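Local coordinates for protein Ves (Pseudomonas fluorescens, PDB 5V00) that is of uncharacterised biochemical activity but, as a bicupin protein of the HutD family, is involved in histidine utilization, at residues V145-V150 with C184-L189; R137-A142 with A173-I178; G77-V82 with S105-T110; V72-G77 with P112-N117; V13-D18 with E159-H164. All coordinates share one frame; numbering follows the deposited sequence.

Contact 1: V145-V150 with C184-L189; sequences VLVFSV and CCLIEL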
# COMPACT_ATOMS: atom_id res chain seq x y z
N VAL B 145 -5.87 -5.21 -11.65
CA VAL B 145 -6.73 -4.14 -12.13
C VAL B 145 -6.72 -3.00 -11.16
O VAL B 145 -6.95 -3.20 -9.95
CB VAL B 145 -8.21 -4.61 -12.41
CG1 VAL B 145 -9.01 -3.41 -12.95
CG2 VAL B 145 -8.23 -5.77 -13.37
N LEU B 146 -6.53 -1.78 -11.65
CA LEU B 146 -6.39 -0.61 -10.82
C LEU B 146 -7.46 0.41 -11.27
O LEU B 146 -7.67 0.60 -12.52
CB LEU B 146 -4.99 0.05 -10.93
CG LEU B 146 -3.89 -0.90 -10.50
CD1 LEU B 146 -2.61 -0.43 -11.21
CD2 LEU B 146 -3.71 -0.75 -9.00
N VAL B 147 -8.09 1.04 -10.33
CA VAL B 147 -9.11 2.09 -10.57
C VAL B 147 -8.73 3.30 -9.76
O VAL B 147 -8.86 3.30 -8.55
CB VAL B 147 -10.56 1.65 -10.26
CG1 VAL B 147 -11.55 2.72 -10.60
CG2 VAL B 147 -10.93 0.39 -11.01
N PHE B 148 -8.33 4.38 -10.45
CA PHE B 148 -7.86 5.61 -9.79
C PHE B 148 -8.87 6.72 -10.00
O PHE B 148 -9.16 7.10 -11.15
CB PHE B 148 -6.52 6.04 -10.41
CG PHE B 148 -5.97 7.33 -9.87
CD1 PHE B 148 -5.35 7.37 -8.63
CD2 PHE B 148 -6.04 8.50 -10.62
CE1 PHE B 148 -4.87 8.54 -8.11
CE2 PHE B 148 -5.63 9.70 -10.11
CZ PHE B 148 -4.95 9.73 -8.88
N SER B 149 -9.46 7.21 -8.93
CA SER B 149 -10.52 8.22 -8.95
C SER B 149 -10.04 9.67 -9.13
O SER B 149 -9.07 10.06 -8.44
CB SER B 149 -11.31 8.16 -7.64
OG SER B 149 -12.23 9.22 -7.57
N VAL B 150 -10.72 10.44 -9.97
CA VAL B 150 -10.53 11.88 -10.00
C VAL B 150 -11.86 12.57 -9.70
O VAL B 150 -12.13 13.63 -10.23
CB VAL B 150 -9.84 12.37 -11.30
CG1 VAL B 150 -8.41 11.83 -11.41
CG2 VAL B 150 -10.64 12.02 -12.52
N CYS B 184 -12.61 8.33 -13.69
CA CYS B 184 -11.48 7.59 -13.16
C CYS B 184 -10.61 7.05 -14.28
O CYS B 184 -10.98 7.08 -15.47
CB CYS B 184 -11.99 6.44 -12.29
SG CYS B 184 -12.93 5.17 -13.19
N CYS B 185 -9.45 6.52 -13.92
CA CYS B 185 -8.54 5.86 -14.82
C CYS B 185 -8.50 4.37 -14.53
O CYS B 185 -8.40 3.94 -13.35
CB CYS B 185 -7.12 6.46 -14.73
SG CYS B 185 -5.98 5.84 -16.00
N LEU B 186 -8.69 3.58 -15.55
CA LEU B 186 -8.67 2.11 -15.50
C LEU B 186 -7.33 1.60 -15.99
O LEU B 186 -6.95 1.86 -17.13
CB LEU B 186 -9.78 1.49 -16.38
CG LEU B 186 -11.20 1.92 -16.07
CD1 LEU B 186 -12.12 1.27 -17.06
CD2 LEU B 186 -11.63 1.71 -14.62
N ILE B 187 -6.57 0.88 -15.16
CA ILE B 187 -5.31 0.29 -15.57
C ILE B 187 -5.33 -1.22 -15.36
O ILE B 187 -5.82 -1.69 -14.31
CB ILE B 187 -4.12 0.92 -14.85
CG1 ILE B 187 -4.04 2.42 -15.21
CG2 ILE B 187 -2.83 0.21 -15.06
CD1 ILE B 187 -3.07 3.20 -14.41
N GLU B 188 -4.80 -1.97 -16.29
CA GLU B 188 -4.74 -3.38 -16.18
C GLU B 188 -3.30 -3.85 -16.49
O GLU B 188 -2.67 -3.42 -17.46
CB GLU B 188 -5.67 -4.06 -17.13
CG GLU B 188 -7.13 -3.75 -16.88
CD GLU B 188 -8.10 -4.47 -17.87
OE1 GLU B 188 -7.75 -5.43 -18.54
OE2 GLU B 188 -9.18 -4.04 -17.92
N LEU B 189 -2.80 -4.71 -15.64
CA LEU B 189 -1.40 -5.18 -15.74
C LEU B 189 -1.35 -6.67 -15.54
O LEU B 189 -1.99 -7.21 -14.61
CB LEU B 189 -0.55 -4.45 -14.72
CG LEU B 189 -0.40 -2.94 -14.93
CD1 LEU B 189 -0.20 -2.27 -13.65
CD2 LEU B 189 0.86 -2.74 -15.80
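Strands 145-149 and 184-189 run antiparallel, their N-to-C directions 165° apart and their short axes 4.6 Å apart at closest approach. Two hydrogen-bonded pairs, Leu146 with Ile187 and Phe148 with Cys185, each exchange two backbone bonds, and all four donors lie in the plane of the carbonyl they address. The bond from Leu146 N to Ile187 O is 2.8 Å long, as is that from Cys185 N to Phe148 O. Val147 and Leu186 form the non-hydrogen-bonded pair between them.

On one face Leu146, with CG beside its backbone N (chi1 -60°), brings CD1 to 3.9 Å from Ile187 CG2 and also reaches Leu189 CD1. Phe148 sends its ring away from Cys185 to stack on Phe116 of strand 113-120. On the other face the Val147 methyls divide their work: CG1 meets Cys184 SG at 3.8 Å, and CG2 meets Leu186 CD2 at 3.9 Å. Cys184 SG occupies the crowded position between backbone N and carbonyl carbon (chi1 65°), which turns the sulphur to that methyl.

Directional bonding thus comes from the backbone, while the side chains meet through apolar groups, as expected for a buried sheet in a cupin jelly-roll barrel with strands packed against both faces.

Contact 2: R137-A142 with A173-I178; sequences RFFSTA and AGLLDI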
# COMPACT_ATOMS: atom_id res chain seq x y z
N ARG B 137 -18.63 -0.91 -17.82
CA ARG B 137 -18.60 -2.31 -17.43
C ARG B 137 -17.63 -3.00 -18.35
O ARG B 137 -17.75 -2.82 -19.58
CB ARG B 137 -19.95 -2.98 -17.57
CG ARG B 137 -19.95 -4.40 -17.07
CD ARG B 137 -21.30 -5.08 -17.40
NE ARG B 137 -21.42 -6.42 -16.89
CZ ARG B 137 -22.46 -7.21 -17.07
NH1 ARG B 137 -23.49 -6.71 -17.72
NH2 ARG B 137 -22.44 -8.45 -16.58
N PHE B 138 -16.67 -3.70 -17.80
CA PHE B 138 -15.73 -4.46 -18.58
C PHE B 138 -15.47 -5.81 -18.01
O PHE B 138 -15.63 -6.04 -16.82
CB PHE B 138 -14.43 -3.66 -18.81
CG PHE B 138 -13.65 -3.37 -17.55
CD1 PHE B 138 -14.01 -2.29 -16.74
CD2 PHE B 138 -12.61 -4.14 -17.18
CE1 PHE B 138 -13.30 -2.00 -15.59
CE2 PHE B 138 -11.90 -3.81 -16.03
CZ PHE B 138 -12.28 -2.77 -15.22
N PHE B 139 -15.01 -6.73 -18.88
CA PHE B 139 -14.60 -8.08 -18.50
C PHE B 139 -13.11 -8.16 -18.77
O PHE B 139 -12.67 -7.81 -19.90
CB PHE B 139 -15.31 -9.19 -19.26
CG PHE B 139 -16.81 -9.12 -19.11
CD1 PHE B 139 -17.55 -8.15 -19.77
CD2 PHE B 139 -17.45 -10.04 -18.37
CE1 PHE B 139 -18.92 -8.05 -19.62
CE2 PHE B 139 -18.89 -9.99 -18.22
CZ PHE B 139 -19.59 -8.99 -18.86
N SER B 140 -12.35 -8.69 -17.82
CA SER B 140 -10.92 -8.79 -18.01
C SER B 140 -10.30 -9.98 -17.32
O SER B 140 -10.65 -10.27 -16.16
CB SER B 140 -10.25 -7.52 -17.56
OG SER B 140 -8.86 -7.61 -17.81
N THR B 141 -9.31 -10.62 -18.01
CA THR B 141 -8.52 -11.64 -17.41
C THR B 141 -7.26 -11.10 -16.74
O THR B 141 -6.44 -11.91 -16.24
CB THR B 141 -8.10 -12.68 -18.45
OG1 THR B 141 -7.25 -12.05 -19.44
CG2 THR B 141 -9.26 -13.39 -19.12
N ALA B 142 -7.03 -9.82 -16.72
CA ALA B 142 -5.79 -9.25 -16.27
C ALA B 142 -5.55 -9.62 -14.80
O ALA B 142 -6.49 -9.75 -13.98
CB ALA B 142 -5.77 -7.75 -16.40
N ALA B 173 -7.43 -14.73 -11.57
CA ALA B 173 -7.14 -15.84 -12.41
C ALA B 173 -8.33 -16.37 -13.24
O ALA B 173 -8.25 -17.43 -13.80
CB ALA B 173 -6.56 -16.96 -11.58
N GLY B 174 -9.36 -15.59 -13.42
CA GLY B 174 -10.46 -15.93 -14.32
C GLY B 174 -10.92 -14.66 -15.03
O GLY B 174 -10.13 -13.70 -15.16
N LEU B 175 -12.17 -14.61 -15.48
CA LEU B 175 -12.65 -13.41 -16.16
C LEU B 175 -13.41 -12.57 -15.18
O LEU B 175 -14.56 -12.92 -14.80
CB LEU B 175 -13.57 -13.78 -17.34
CG LEU B 175 -14.01 -12.65 -18.27
CD1 LEU B 175 -12.83 -12.06 -19.05
CD2 LEU B 175 -15.09 -13.14 -19.23
N LEU B 176 -12.87 -11.42 -14.85
CA LEU B 176 -13.49 -10.52 -13.90
C LEU B 176 -14.50 -9.68 -14.57
O LEU B 176 -14.25 -9.21 -15.65
CB LEU B 176 -12.42 -9.60 -13.36
CG LEU B 176 -11.69 -10.02 -12.14
CD1 LEU B 176 -10.51 -9.08 -12.02
CD2 LEU B 176 -12.65 -9.81 -10.97
N ASP B 177 -15.67 -9.43 -13.97
CA ASP B 177 -16.72 -8.55 -14.53
C ASP B 177 -16.88 -7.40 -13.64
O ASP B 177 -17.34 -7.57 -12.48
CB ASP B 177 -18.03 -9.38 -14.54
CG ASP B 177 -19.25 -8.63 -14.98
OD1 ASP B 177 -19.31 -7.42 -15.27
OD2 ASP B 177 -20.26 -9.39 -15.06
N ILE B 178 -16.46 -6.24 -14.07
CA ILE B 178 -16.29 -5.07 -13.21
C ILE B 178 -17.12 -3.92 -13.77
O ILE B 178 -16.98 -3.51 -14.90
CB ILE B 178 -14.79 -4.64 -13.06
CG1 ILE B 178 -14.00 -5.78 -12.43
CG2 ILE B 178 -14.74 -3.35 -12.24
CD1 ILE B 178 -12.51 -5.52 -12.40
O HOH W 1 -7.14 -14.57 -15.50
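Arg137 is extended from CG to NE, with CG anti to the backbone N (chi1 -175°), and Asp177 also holds CG anti to its N, so the two side chains meet obliquely across an antiparallel beta ladder at the edge of a cupin sheet. They form a side-on, bidentate salt bridge: Arg137 NE donates to Asp177 OD1 and Arg137 NH2 to Asp177 OD2, each at 2.8 Å and nearly straight. Both oxygens use their syn lone pairs, and the guanidinium and carboxylate planes are only 13° apart. Asp177 OD1 also sits over one face of the Phe139 ring, while Phe139 CE2 comes within 3.5 Å of Asp177 OD2. An alanine here would remove both carboxylate oxygens and would probably cost Arg137 its two-pronged partner and the Phe139 ring the group over its face.

On the opposite face of the ladder Phe138 CG takes the crowded position (chi1 65°), which lays the ring beside Ile178. Ile178 CB stands over it in a CH-pi contact, 4.1 Å from the ring centroid. Paired backbone bonds join Phe138 to Ile178 and Ser140 to Leu176. Beyond them, Ser140 OG accepts from Ala142 N at 3.1 Å in an ST turn and is itself hydrogen-bonded to Glu188. Where the strands end, a water donates to both Thr141 O, at 2.8 Å, and Gly174 O, at 3.1 Å.

Contact 3: G77-V82 with S105-T110; sequences GMVLTV and SCRLIT. With FMT (formic acid), chain K.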
# COMPACT_ATOMS: atom_id res chain seq x y z
N GLY B 77 -2.29 22.56 -16.81
CA GLY B 77 -1.50 21.92 -17.82
C GLY B 77 -0.12 22.42 -17.87
O GLY B 77 0.22 23.34 -17.14
N MET B 78 0.69 21.71 -18.62
CA MET B 78 2.09 22.05 -18.85
C MET B 78 2.56 21.59 -20.20
O MET B 78 1.80 20.98 -20.96
CB MET B 78 2.99 21.56 -17.67
CG MET B 78 2.80 20.08 -17.44
SD MET B 78 3.52 18.99 -18.60
CE MET B 78 3.41 17.48 -17.45
N VAL B 79 3.80 22.00 -20.58
CA VAL B 79 4.39 21.65 -21.84
C VAL B 79 5.59 20.78 -21.72
O VAL B 79 6.53 21.09 -20.97
CB VAL B 79 4.80 22.99 -22.61
CG1 VAL B 79 5.61 22.62 -23.83
CG2 VAL B 79 3.53 23.68 -23.00
N LEU B 80 5.60 19.69 -22.43
CA LEU B 80 6.73 18.81 -22.47
C LEU B 80 7.52 18.89 -23.73
O LEU B 80 6.95 18.98 -24.83
CB LEU B 80 6.31 17.28 -22.35
CG LEU B 80 5.79 16.80 -21.05
CD1 LEU B 80 5.75 15.25 -21.18
CD2 LEU B 80 6.66 17.14 -19.84
N THR B 81 8.85 18.81 -23.61
CA THR B 81 9.69 18.62 -24.72
C THR B 81 10.34 17.25 -24.60
O THR B 81 11.03 16.99 -23.62
CB THR B 81 10.77 19.75 -24.80
OG1 THR B 81 10.09 21.01 -24.86
CG2 THR B 81 11.61 19.60 -26.02
N VAL B 82 10.12 16.39 -25.58
CA VAL B 82 10.64 15.01 -25.58
C VAL B 82 11.66 14.89 -26.70
O VAL B 82 11.30 15.04 -27.89
CB VAL B 82 9.51 14.03 -25.89
CG1 VAL B 82 9.99 12.58 -25.82
CG2 VAL B 82 8.39 14.32 -24.90
N SER B 105 11.80 17.28 -20.75
CA SER B 105 11.74 18.34 -19.83
C SER B 105 10.38 18.97 -19.88
O SER B 105 9.68 18.90 -20.89
CB SER B 105 12.91 19.38 -20.08
OG SER B 105 12.68 19.96 -21.29
N CYS B 106 10.03 19.56 -18.80
CA CYS B 106 8.75 20.16 -18.57
C CYS B 106 8.85 21.67 -18.35
O CYS B 106 9.69 22.12 -17.54
CB CYS B 106 8.20 19.55 -17.28
SG CYS B 106 6.63 20.07 -16.73
N ARG B 107 7.96 22.43 -18.98
CA ARG B 107 7.81 23.85 -18.75
C ARG B 107 6.47 24.18 -18.21
O ARG B 107 5.40 23.87 -18.82
CB ARG B 107 8.12 24.67 -20.10
CG ARG B 107 8.06 26.15 -19.90
CD ARG B 107 8.54 26.87 -21.17
NE ARG B 107 7.80 26.55 -22.38
CZ ARG B 107 6.69 27.21 -22.81
NH1 ARG B 107 6.18 28.25 -22.12
NH2 ARG B 107 6.08 26.81 -23.91
N LEU B 108 6.45 24.65 -16.99
CA LEU B 108 5.26 25.05 -16.35
C LEU B 108 4.85 26.40 -16.97
O LEU B 108 5.75 27.17 -17.43
CB LEU B 108 5.40 25.12 -14.80
CG LEU B 108 5.91 23.84 -14.15
CD1 LEU B 108 5.94 24.07 -12.67
CD2 LEU B 108 4.98 22.67 -14.49
N ILE B 109 3.58 26.58 -17.20
CA ILE B 109 2.98 27.79 -17.84
C ILE B 109 2.11 28.45 -16.81
O ILE B 109 2.23 29.65 -16.60
CB ILE B 109 2.01 27.51 -19.01
CG1 ILE B 109 2.62 26.63 -20.07
CG2 ILE B 109 1.54 28.84 -19.63
CD1 ILE B 109 3.98 27.12 -20.48
N THR B 110 1.22 27.70 -16.16
CA THR B 110 0.34 28.27 -15.13
C THR B 110 0.66 27.84 -13.72
O THR B 110 -0.19 27.79 -12.88
CB THR B 110 -1.11 27.90 -15.41
OG1 THR B 110 -1.22 26.49 -15.74
CG2 THR B 110 -1.59 28.85 -16.57
C FMT K . 14.06 17.51 -23.65
O1 FMT K . 14.32 18.62 -23.15
O2 FMT K . 14.29 17.17 -24.93
O HOH W 2 1.95 24.87 -15.69
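Gly77 opens the contact with a water bridge: its O accepts from the water at 2.7 Å, and the same water accepts from Ile109 N at 2.8 Å, linking the backbones where the strands diverge. A CB at Gly77 would be jammed against the carbonyl O of Ala76.

Met78 then folds its side chain twice, with CG in the crowded position (chi1 55°) and a second bend at chi2 (74°). This sets Met78 SD 3.8 Å from Cys106 SG, while Met78 CB rests on Leu108 CD2. Val79 and Arg107 form a hydrogen-bonded antiparallel pair, with Arg107 N 2.8 Å from Val79 O and the reverse bond slightly longer. Their side chains lie alongside each other; the bend of Arg107 at chi3 (58°) brings NH2 to 4.1 Å from Val79 CG2, and NH2 also bonds Gln87 OE1.

Leu80 belongs to the Met78 face, where its CD2 packs 3.8 Å from Cys106 CB. Thr81 pairs with Ser105 through two backbone bonds. Ser105 OG donates to O1 of a formic acid molecule at 2.8 Å; Gly84 N binds the same molecule, which probably came from the crystallisation liquor.

Strand 78-82 lies between strands 104-108 and 88-90 in an antiparallel cupin sheet, and Met78 and Leu108 both pack on Ile113 of strand 113-120.

Contact 4: V72-G77 with P112-N117; sequences VIQGAG and PIRDFN. With FMT (formic acid), chain I.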
# COMPACT_ATOMS: atom_id res chain seq x y z
N VAL B 72 -1.97 14.82 -16.53
CA VAL B 72 -2.21 15.92 -15.60
C VAL B 72 -3.51 15.74 -14.86
O VAL B 72 -4.53 15.52 -15.50
CB VAL B 72 -2.26 17.32 -16.33
CG1 VAL B 72 -2.74 18.41 -15.40
CG2 VAL B 72 -0.88 17.59 -16.94
N ILE B 73 -3.47 15.79 -13.53
CA ILE B 73 -4.66 15.67 -12.73
C ILE B 73 -5.01 16.86 -11.83
O ILE B 73 -6.15 16.95 -11.33
CB ILE B 73 -4.73 14.36 -11.88
CG1 ILE B 73 -3.61 14.36 -10.84
CG2 ILE B 73 -4.66 13.13 -12.77
CD1 ILE B 73 -3.61 13.21 -9.89
N GLN B 74 -4.08 17.78 -11.67
CA GLN B 74 -4.40 19.02 -11.00
C GLN B 74 -3.54 20.10 -11.62
O GLN B 74 -2.39 19.87 -11.99
CB GLN B 74 -4.05 18.93 -9.51
CG GLN B 74 -4.70 19.98 -8.64
CD GLN B 74 -4.50 19.60 -7.16
OE1 GLN B 74 -5.00 18.56 -6.69
NE2 GLN B 74 -3.67 20.36 -6.48
N GLY B 75 -4.15 21.27 -11.66
CA GLY B 75 -3.56 22.39 -12.38
C GLY B 75 -4.01 22.41 -13.84
O GLY B 75 -4.66 21.53 -14.34
N ALA B 76 -3.63 23.47 -14.54
CA ALA B 76 -4.25 23.71 -15.87
C ALA B 76 -3.48 23.08 -17.02
O ALA B 76 -4.01 23.07 -18.14
CB ALA B 76 -4.39 25.24 -16.08
N GLY B 77 -2.29 22.56 -16.81
CA GLY B 77 -1.50 21.92 -17.82
C GLY B 77 -0.12 22.42 -17.87
O GLY B 77 0.22 23.34 -17.14
N PRO B 112 2.20 25.25 -10.63
CA PRO B 112 2.51 23.84 -10.33
C PRO B 112 1.39 22.92 -10.80
O PRO B 112 0.24 23.32 -10.95
CB PRO B 112 2.62 23.85 -8.77
CG PRO B 112 3.12 25.27 -8.46
CD PRO B 112 2.28 26.10 -9.41
N ILE B 113 1.79 21.70 -11.04
CA ILE B 113 0.92 20.68 -11.62
C ILE B 113 1.09 19.43 -10.78
O ILE B 113 2.23 19.17 -10.27
CB ILE B 113 1.47 20.35 -13.02
CG1 ILE B 113 1.32 21.56 -13.95
CG2 ILE B 113 0.81 19.17 -13.68
CD1 ILE B 113 -0.03 22.12 -13.97
N ARG B 114 0.00 18.65 -10.73
CA ARG B 114 0.13 17.26 -10.24
C ARG B 114 -0.18 16.28 -11.41
O ARG B 114 -1.15 16.56 -12.13
CB ARG B 114 -0.78 17.01 -9.08
CG ARG B 114 -0.58 17.97 -7.89
CD ARG B 114 -1.40 17.56 -6.66
NE ARG B 114 -0.71 16.48 -5.98
CZ ARG B 114 -1.26 15.60 -5.11
NH1 ARG B 114 -2.53 15.61 -4.88
NH2 ARG B 114 -0.51 14.67 -4.55
N ASP B 115 0.62 15.25 -11.58
CA ASP B 115 0.49 14.24 -12.63
C ASP B 115 0.22 12.84 -12.03
O ASP B 115 0.87 12.49 -11.01
CB ASP B 115 1.70 14.08 -13.41
CG ASP B 115 1.92 15.25 -14.46
OD1 ASP B 115 1.01 16.04 -14.56
OD2 ASP B 115 3.06 15.30 -15.02
N PHE B 116 -0.71 12.09 -12.64
CA PHE B 116 -0.87 10.64 -12.32
C PHE B 116 0.05 9.87 -13.20
O PHE B 116 -0.01 9.99 -14.44
CB PHE B 116 -2.35 10.26 -12.52
CG PHE B 116 -2.62 8.83 -12.32
CD1 PHE B 116 -2.46 8.24 -11.08
CD2 PHE B 116 -3.08 8.07 -13.36
CE1 PHE B 116 -2.77 6.89 -10.92
CE2 PHE B 116 -3.36 6.70 -13.22
CZ PHE B 116 -3.27 6.13 -11.94
N ASN B 117 0.99 9.12 -12.60
CA ASN B 117 2.06 8.44 -13.30
C ASN B 117 1.96 6.92 -13.27
O ASN B 117 1.95 6.34 -12.16
CB ASN B 117 3.40 8.77 -12.64
CG ASN B 117 3.94 10.22 -12.98
OD1 ASN B 117 3.31 11.01 -13.70
ND2 ASN B 117 5.13 10.54 -12.45
C FMT I . 8.26 13.14 -13.53
O1 FMT I . 7.08 12.70 -13.60
O2 FMT I . 9.31 12.33 -13.80
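The tight part is a classic beta bulge, in which Ile73 and Gln74 both face Arg114. Arg114 O accepts from Ile73 N at 2.8 Å, in the carbonyl plane, and from Gln74 N at 3.2 Å, above it. Ile73 CG1 takes the crowded position (chi1 65°), which directs CG2 to 3.7 Å from Phe116 CB. An alanine in place of Ile73 would lack CG1, CG2 and CD1 and would probably loosen the packing on Phe116. Ile113 CD1 presses under the turn, 3.4 Å from Gly77 O, where a CB on Gly75 would clash. Asp115 OD1 is buried without a polar partner, 3.4 Å from Val72 CG2, a setting that may raise its pKa.

On the solvent side the exposed Gln74 merely lies alongside the Arg114 chain, Gln74 NE2 to Arg114 CD 3.6 Å, with no hydrogen bond between the two side chains and their planes 65° apart; Arg114 instead forms salt bridges with Asp53 and Glu32.

Within its antiparallel sheet, strand 113-120 lies between strands 67-74 and 47-54.

Contact 5: V13-D18 with E159-H164; sequences VWRAVD and EKLGHH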
# COMPACT_ATOMS: atom_id res chain seq x y z
N VAL B 13 -7.93 -1.09 -1.12
CA VAL B 13 -8.27 0.29 -1.39
C VAL B 13 -7.13 1.14 -0.78
O VAL B 13 -6.82 1.03 0.43
CB VAL B 13 -9.63 0.74 -0.85
CG1 VAL B 13 -9.91 2.20 -1.16
CG2 VAL B 13 -10.74 -0.19 -1.36
N TRP B 14 -6.45 1.93 -1.63
CA TRP B 14 -5.36 2.83 -1.22
C TRP B 14 -6.04 4.19 -1.05
O TRP B 14 -6.61 4.78 -2.05
CB TRP B 14 -4.26 2.87 -2.28
CG TRP B 14 -3.76 1.55 -2.76
CD1 TRP B 14 -3.93 0.94 -3.97
CD2 TRP B 14 -3.14 0.59 -1.94
NE1 TRP B 14 -3.35 -0.29 -3.99
CE2 TRP B 14 -2.89 -0.56 -2.72
CE3 TRP B 14 -2.84 0.55 -0.58
CZ2 TRP B 14 -2.33 -1.71 -2.22
CZ3 TRP B 14 -2.27 -0.62 -0.07
CH2 TRP B 14 -2.02 -1.74 -0.91
N ARG B 15 -6.06 4.73 0.16
CA ARG B 15 -6.67 6.02 0.38
C ARG B 15 -5.62 7.12 0.27
O ARG B 15 -4.52 7.05 0.83
CB ARG B 15 -7.42 6.14 1.69
CG ARG B 15 -8.53 5.15 1.91
CD ARG B 15 -9.72 5.46 0.95
NE ARG B 15 -10.77 4.55 1.21
CZ ARG B 15 -11.96 4.57 0.58
NH1 ARG B 15 -12.19 5.55 -0.29
NH2 ARG B 15 -12.83 3.64 0.79
N ALA B 16 -5.96 8.18 -0.42
CA ALA B 16 -4.96 9.20 -0.71
C ALA B 16 -4.49 9.93 0.58
O ALA B 16 -3.35 10.45 0.66
CB ALA B 16 -5.52 10.26 -1.70
N VAL B 17 -5.35 9.98 1.54
CA VAL B 17 -4.93 10.56 2.86
C VAL B 17 -3.78 9.81 3.48
O VAL B 17 -2.98 10.46 4.23
CB VAL B 17 -6.08 10.81 3.86
CG1 VAL B 17 -7.05 11.78 3.34
CG2 VAL B 17 -6.79 9.61 4.24
N ASP B 18 -3.55 8.55 3.13
CA ASP B 18 -2.41 7.78 3.60
C ASP B 18 -1.17 7.85 2.78
O ASP B 18 -0.12 7.28 3.14
CB ASP B 18 -2.84 6.31 3.77
CG ASP B 18 -4.01 6.18 4.74
OD1 ASP B 18 -4.02 6.81 5.85
OD2 ASP B 18 -4.98 5.40 4.46
N GLU B 159 -17.10 -0.47 -3.28
CA GLU B 159 -16.33 0.55 -2.60
C GLU B 159 -16.65 1.89 -3.23
O GLU B 159 -17.19 1.99 -4.37
CB GLU B 159 -14.86 0.23 -2.69
CG GLU B 159 -14.45 -1.09 -2.12
CD GLU B 159 -14.75 -1.28 -0.63
OE1 GLU B 159 -14.96 -0.33 0.08
OE2 GLU B 159 -14.77 -2.48 -0.26
N LYS B 160 -16.38 2.93 -2.47
CA LYS B 160 -16.52 4.28 -2.88
C LYS B 160 -15.18 5.00 -2.74
O LYS B 160 -14.61 5.15 -1.64
CB LYS B 160 -17.57 4.98 -2.02
CG LYS B 160 -18.97 4.42 -2.23
CD LYS B 160 -19.98 5.23 -1.43
CE LYS B 160 -21.38 4.74 -1.75
NZ LYS B 160 -22.42 5.49 -0.98
N LEU B 161 -14.67 5.48 -3.86
CA LEU B 161 -13.41 6.13 -3.93
C LEU B 161 -13.58 7.63 -4.09
O LEU B 161 -14.26 8.11 -5.01
CB LEU B 161 -12.65 5.63 -5.15
CG LEU B 161 -12.53 4.14 -5.36
CD1 LEU B 161 -11.72 3.90 -6.61
CD2 LEU B 161 -11.77 3.59 -4.16
N GLY B 162 -12.94 8.40 -3.20
CA GLY B 162 -12.86 9.80 -3.35
C GLY B 162 -11.70 10.23 -4.17
O GLY B 162 -11.02 9.39 -4.82
N HIS B 163 -11.43 11.57 -4.23
CA HIS B 163 -10.38 12.10 -5.10
C HIS B 163 -9.03 11.48 -4.83
O HIS B 163 -8.53 11.54 -3.68
CB HIS B 163 -10.21 13.65 -5.00
CG HIS B 163 -11.18 14.41 -5.82
ND1 HIS B 163 -10.89 14.82 -7.10
CD2 HIS B 163 -12.45 14.81 -5.56
CE1 HIS B 163 -11.94 15.48 -7.58
NE2 HIS B 163 -12.91 15.45 -6.69
N HIS B 164 -8.47 10.81 -5.80
CA HIS B 164 -7.13 10.22 -5.82
C HIS B 164 -6.98 8.97 -4.97
O HIS B 164 -5.88 8.45 -4.89
CB HIS B 164 -6.03 11.21 -5.48
CG HIS B 164 -6.12 12.46 -6.29
ND1 HIS B 164 -5.41 13.60 -5.94
CD2 HIS B 164 -6.80 12.74 -7.42
CE1 HIS B 164 -5.65 14.54 -6.86
NE2 HIS B 164 -6.49 14.05 -7.77
O HOH W 3 -15.39 2.31 0.15
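The hydrogen bonds centre on Arg15, whose chain bends at chi2 (-70°) and so returns its guanidinium to segment 159-164. NH1 donates to Lys160 O at 2.8 Å, with that oxygen in the guanidinium plane, and a weak second bond joins Arg15 NH2 to the same oxygen. A water continues the network: it accepts from Arg15 NH2 and Lys160 N, and donates to Glu159 OE1 at 2.7 Å.

Among charges, Arg15 NH2 and Glu159 OE1 stand 4.6 Å apart, beyond a salt bridge, so the water mediates between them. Arg15 NH1 has a true salt bridge to Asp165, which also accepts from Ala16 N and Gly162 N. The second subunit adjoins here, and Ala38 O of that chain accepts from Arg15 NE.

Apolar contacts flank this network. Val13 CG1 touches Leu161 CD2 at 3.8 Å and also lies over one face of its neighbour Arg15's guanidinium, while Val13 CG2 meets the aliphatic CG of Glu159. Ala16 CB meets His164 CB at 3.9 Å.

No beta bridge joins the segments: 10-14 and 159-161 are edge strands of two different sheets, meeting at the rim of a cupin jelly-roll barrel in the bicupin fold.

In the fold
From the N terminus, contact 5 opens first and closes only at 159-164, so its long loop encloses contact 4, which in turn encloses contact 3. Each of these two pairs strands within its own sheet; the two sheets, in one half of the bicupin, meet where the segments share Gly77 and the contacts touch. Contact 2 opens at 137-142 and contact 1 at 145-150, before contact 5 closes; they close at 173-178 and 184-189, so contacts 1, 2 and 5 cross one another. Contacts 1 and 2 pair strands inside the two sheets of the other half, and contact 5 joins the edges of those sheets. Contact 1 touches contacts 2, 4 and 5.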